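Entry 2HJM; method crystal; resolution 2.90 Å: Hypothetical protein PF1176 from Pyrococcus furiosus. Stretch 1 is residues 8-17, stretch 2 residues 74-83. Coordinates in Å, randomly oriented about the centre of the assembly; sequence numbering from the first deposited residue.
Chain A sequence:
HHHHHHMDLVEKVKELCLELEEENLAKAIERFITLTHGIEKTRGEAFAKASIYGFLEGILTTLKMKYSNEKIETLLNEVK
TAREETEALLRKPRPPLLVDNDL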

# COMPACT_ATOMS: atom_id res chain seq x y z
N ASP A 8 1.53 8.06 -9.24
CA ASP A 8 0.86 7.63 -10.46
C ASP A 8 -0.66 7.71 -10.28
O ASP A 8 -1.36 8.31 -11.11
CB ASP A 8 1.32 6.21 -10.79
CG ASP A 8 0.69 5.68 -12.05
OD1 ASP A 8 0.63 6.42 -13.06
OD2 ASP A 8 0.26 4.50 -12.01
N LEU A 9 -1.16 7.12 -9.19
CA LEU A 9 -2.58 7.14 -8.88
C LEU A 9 -3.02 8.59 -8.72
O LEU A 9 -4.09 8.97 -9.17
CB LEU A 9 -2.87 6.37 -7.59
CG LEU A 9 -4.34 6.25 -7.16
CD1 LEU A 9 -5.16 5.73 -8.32
CD2 LEU A 9 -4.46 5.32 -5.97
N VAL A 10 -2.19 9.40 -8.06
CA VAL A 10 -2.51 10.81 -7.89
C VAL A 10 -2.70 11.33 -9.30
O VAL A 10 -3.73 11.91 -9.64
CB VAL A 10 -1.35 11.62 -7.26
CG1 VAL A 10 -1.60 13.11 -7.41
CG2 VAL A 10 -1.20 11.27 -5.81
N GLU A 11 -1.69 11.08 -10.12
CA GLU A 11 -1.70 11.54 -11.49
C GLU A 11 -2.95 11.11 -12.23
O GLU A 11 -3.54 11.89 -12.96
CB GLU A 11 -0.44 11.07 -12.21
CG GLU A 11 -0.02 12.02 -13.32
CD GLU A 11 0.17 13.47 -12.83
OE1 GLU A 11 0.18 14.38 -13.69
OE2 GLU A 11 0.33 13.69 -11.60
N LYS A 12 -3.39 9.88 -12.03
CA LYS A 12 -4.60 9.44 -12.69
C LYS A 12 -5.74 10.36 -12.27
O LYS A 12 -6.36 11.00 -13.11
CB LYS A 12 -4.94 8.00 -12.31
CG LYS A 12 -4.09 6.97 -13.04
CD LYS A 12 -4.36 7.00 -14.53
CE LYS A 12 -3.40 6.10 -15.30
NZ LYS A 12 -1.98 6.58 -15.22
N VAL A 13 -5.98 10.46 -10.97
CA VAL A 13 -7.06 11.31 -10.47
C VAL A 13 -7.07 12.68 -11.11
O VAL A 13 -8.11 13.14 -11.56
CB VAL A 13 -7.01 11.44 -8.93
CG1 VAL A 13 -8.19 12.27 -8.42
CG2 VAL A 13 -7.05 10.05 -8.30
N LYS A 14 -5.92 13.35 -11.17
CA LYS A 14 -5.89 14.68 -11.79
C LYS A 14 -6.38 14.57 -13.23
O LYS A 14 -7.22 15.35 -13.68
CB LYS A 14 -4.48 15.26 -11.80
CG LYS A 14 -3.89 15.52 -10.43
CD LYS A 14 -2.78 16.55 -10.50
CE LYS A 14 -1.65 16.09 -11.40
NZ LYS A 14 -0.61 17.15 -11.54
N GLU A 15 -5.85 13.59 -13.95
CA GLU A 15 -6.26 13.40 -15.33
C GLU A 15 -7.77 13.33 -15.38
O GLU A 15 -8.41 14.14 -16.03
CB GLU A 15 -5.65 12.11 -15.89
CG GLU A 15 -6.37 11.59 -17.12
CD GLU A 15 -6.00 10.15 -17.45
OE1 GLU A 15 -4.91 9.94 -18.03
OE2 GLU A 15 -6.79 9.24 -17.13
N LEU A 16 -8.35 12.36 -14.68
CA LEU A 16 -9.80 12.19 -14.66
C LEU A 16 -10.55 13.51 -14.48
O LEU A 16 -11.60 13.73 -15.09
CB LEU A 16 -10.21 11.24 -13.54
CG LEU A 16 -11.72 11.00 -13.52
CD1 LEU A 16 -12.11 10.06 -14.67
CD2 LEU A 16 -12.12 10.40 -12.19
N CYS A 17 -10.01 14.39 -13.63
CA CYS A 17 -10.62 15.69 -13.38
C CYS A 17 -10.65 16.50 -14.67
O CYS A 17 -11.59 17.25 -14.92
CB CYS A 17 -9.85 16.47 -12.31
SG CYS A 17 -10.02 15.83 -10.61
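Stretch 2 74-83: TLLNEVKTAR

How does the second stretch lie on the first? Residues 74-83 form a helix, as do residues 8-17, and both helices extend beyond these limits. They run nearly antiparallel, with a signed crossing angle of -153° and axes that approach to 10.8 Å. The register runs in step with that direction: Leu9 lies opposite Val79, CA to CA 7.4 Å, and one turn on, Val13 lies opposite Leu75, CA to CA 7.2 Å.

What does Leu9 meet at the start of the walk? Its CA-to-CB bond points toward the other helix, and the side chain, chi1 t and chi2 p, sits as a knob among Leu75, Glu78, Val79 and Ala82. Leu9 CD2 packs 3.8 Å from Val79 CG2 and 4.3 Å from Ala82 CB, while Leu9 CD1 lies 4.1 Å from Leu75 CD1. Leu9 CD1 also comes within 3.7 Å of Glu78 OE1, a carboxylate oxygen that is hydrogen-bonded elsewhere in the structure.

Why does Lys12, a charged residue, belong to the contact? Its CA-to-CB bond points toward the second helix, and Lys12 CB lies 4.2 Å from Leu75 CD1. The end of the side chain then leads away, and Lys12 NZ forms a salt bridge with Asp8 OD1 at 3.4 Å, one turn back on its own helix; the hydrogen bond in that pair is weak.

What closes the contact beyond Lys12? Leu75 answers Leu9 as a reciprocal knob, held among Leu9, Lys12, Val13 and Leu16. The CA-to-CB bond of Val13 points sideways, yet the residue still takes part, with Val13 CA 3.9 Å from Leu75 CD2 and Val13 CG2 4.4 Å from Val79 CG2. Leu16 CD2 then reaches Leu75 CD2 at 3.8 Å. No hydrogen bond crosses between the stretches; apolar packing dominates the 308 Å² buried between them.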

# COMPACT_ATOMS: atom_id res chain seq x y z
N THR A 74 -14.20 3.20 -10.26
CA THR A 74 -13.02 2.37 -10.49
C THR A 74 -11.84 3.04 -9.79
O THR A 74 -11.10 2.40 -9.04
CB THR A 74 -12.75 2.22 -12.00
N LEU A 75 -11.70 4.34 -10.01
CA LEU A 75 -10.61 5.10 -9.41
C LEU A 75 -10.77 5.23 -7.89
O LEU A 75 -9.80 5.12 -7.14
CB LEU A 75 -10.53 6.47 -10.07
CG LEU A 75 -9.11 6.94 -10.37
CD1 LEU A 75 -8.29 5.81 -10.96
CD2 LEU A 75 -9.18 8.11 -11.32
N LEU A 76 -11.99 5.47 -7.43
CA LEU A 76 -12.26 5.59 -6.01
C LEU A 76 -11.85 4.33 -5.29
O LEU A 76 -11.23 4.38 -4.23
CB LEU A 76 -13.74 5.87 -5.78
CG LEU A 76 -14.17 5.95 -4.31
CD1 LEU A 76 -13.14 6.71 -3.48
CD2 LEU A 76 -15.53 6.61 -4.25
N ASN A 77 -12.20 3.18 -5.85
CA ASN A 77 -11.83 1.91 -5.25
C ASN A 77 -10.32 1.81 -4.98
O ASN A 77 -9.90 1.42 -3.89
CB ASN A 77 -12.28 0.77 -6.14
N GLU A 78 -9.50 2.16 -5.97
CA GLU A 78 -8.04 2.12 -5.86
C GLU A 78 -7.48 3.01 -4.72
O GLU A 78 -6.67 2.55 -3.89
CB GLU A 78 -7.39 2.53 -7.20
CG GLU A 78 -8.11 2.02 -8.43
CD GLU A 78 -7.18 1.76 -9.61
OE1 GLU A 78 -6.17 2.49 -9.78
OE2 GLU A 78 -7.47 0.83 -10.40
N VAL A 79 -7.89 4.27 -4.69
CA VAL A 79 -7.44 5.15 -3.64
C VAL A 79 -7.82 4.52 -2.30
O VAL A 79 -7.01 4.47 -1.38
CB VAL A 79 -8.09 6.54 -3.75
CG1 VAL A 79 -7.73 7.38 -2.55
CG2 VAL A 79 -7.58 7.23 -4.99
N LYS A 80 -9.05 4.02 -2.21
CA LYS A 80 -9.51 3.36 -0.99
C LYS A 80 -8.56 2.18 -0.69
O LYS A 80 -8.05 2.02 0.43
CB LYS A 80 -10.95 2.88 -1.17
N THR A 81 -8.32 1.36 -1.71
CA THR A 81 -7.43 0.21 -1.59
C THR A 81 -6.04 0.60 -1.11
O THR A 81 -5.45 -0.09 -0.25
CB THR A 81 -7.31 -0.51 -2.94
OG1 THR A 81 -8.62 -0.86 -3.40
CG2 THR A 81 -6.47 -1.77 -2.82
N ALA A 82 -5.52 1.69 -1.67
CA ALA A 82 -4.19 2.20 -1.33
C ALA A 82 -4.13 2.72 0.10
O ALA A 82 -3.12 2.58 0.79
CB ALA A 82 -3.80 3.31 -2.28
N ARG A 83 -5.23 3.33 0.55
CA ARG A 83 -5.31 3.87 1.89
C ARG A 83 -5.16 2.74 2.85
O ARG A 83 -4.31 2.76 3.75
CB ARG A 83 -6.65 4.54 2.12
CG ARG A 83 -6.69 6.00 1.77
CD ARG A 83 -7.92 6.64 2.38
NE ARG A 83 -8.23 6.00 3.66
CZ ARG A 83 -9.19 5.09 3.83
NH1 ARG A 83 -9.94 4.72 2.82
NH2 ARG A 83 -9.37 4.53 5.02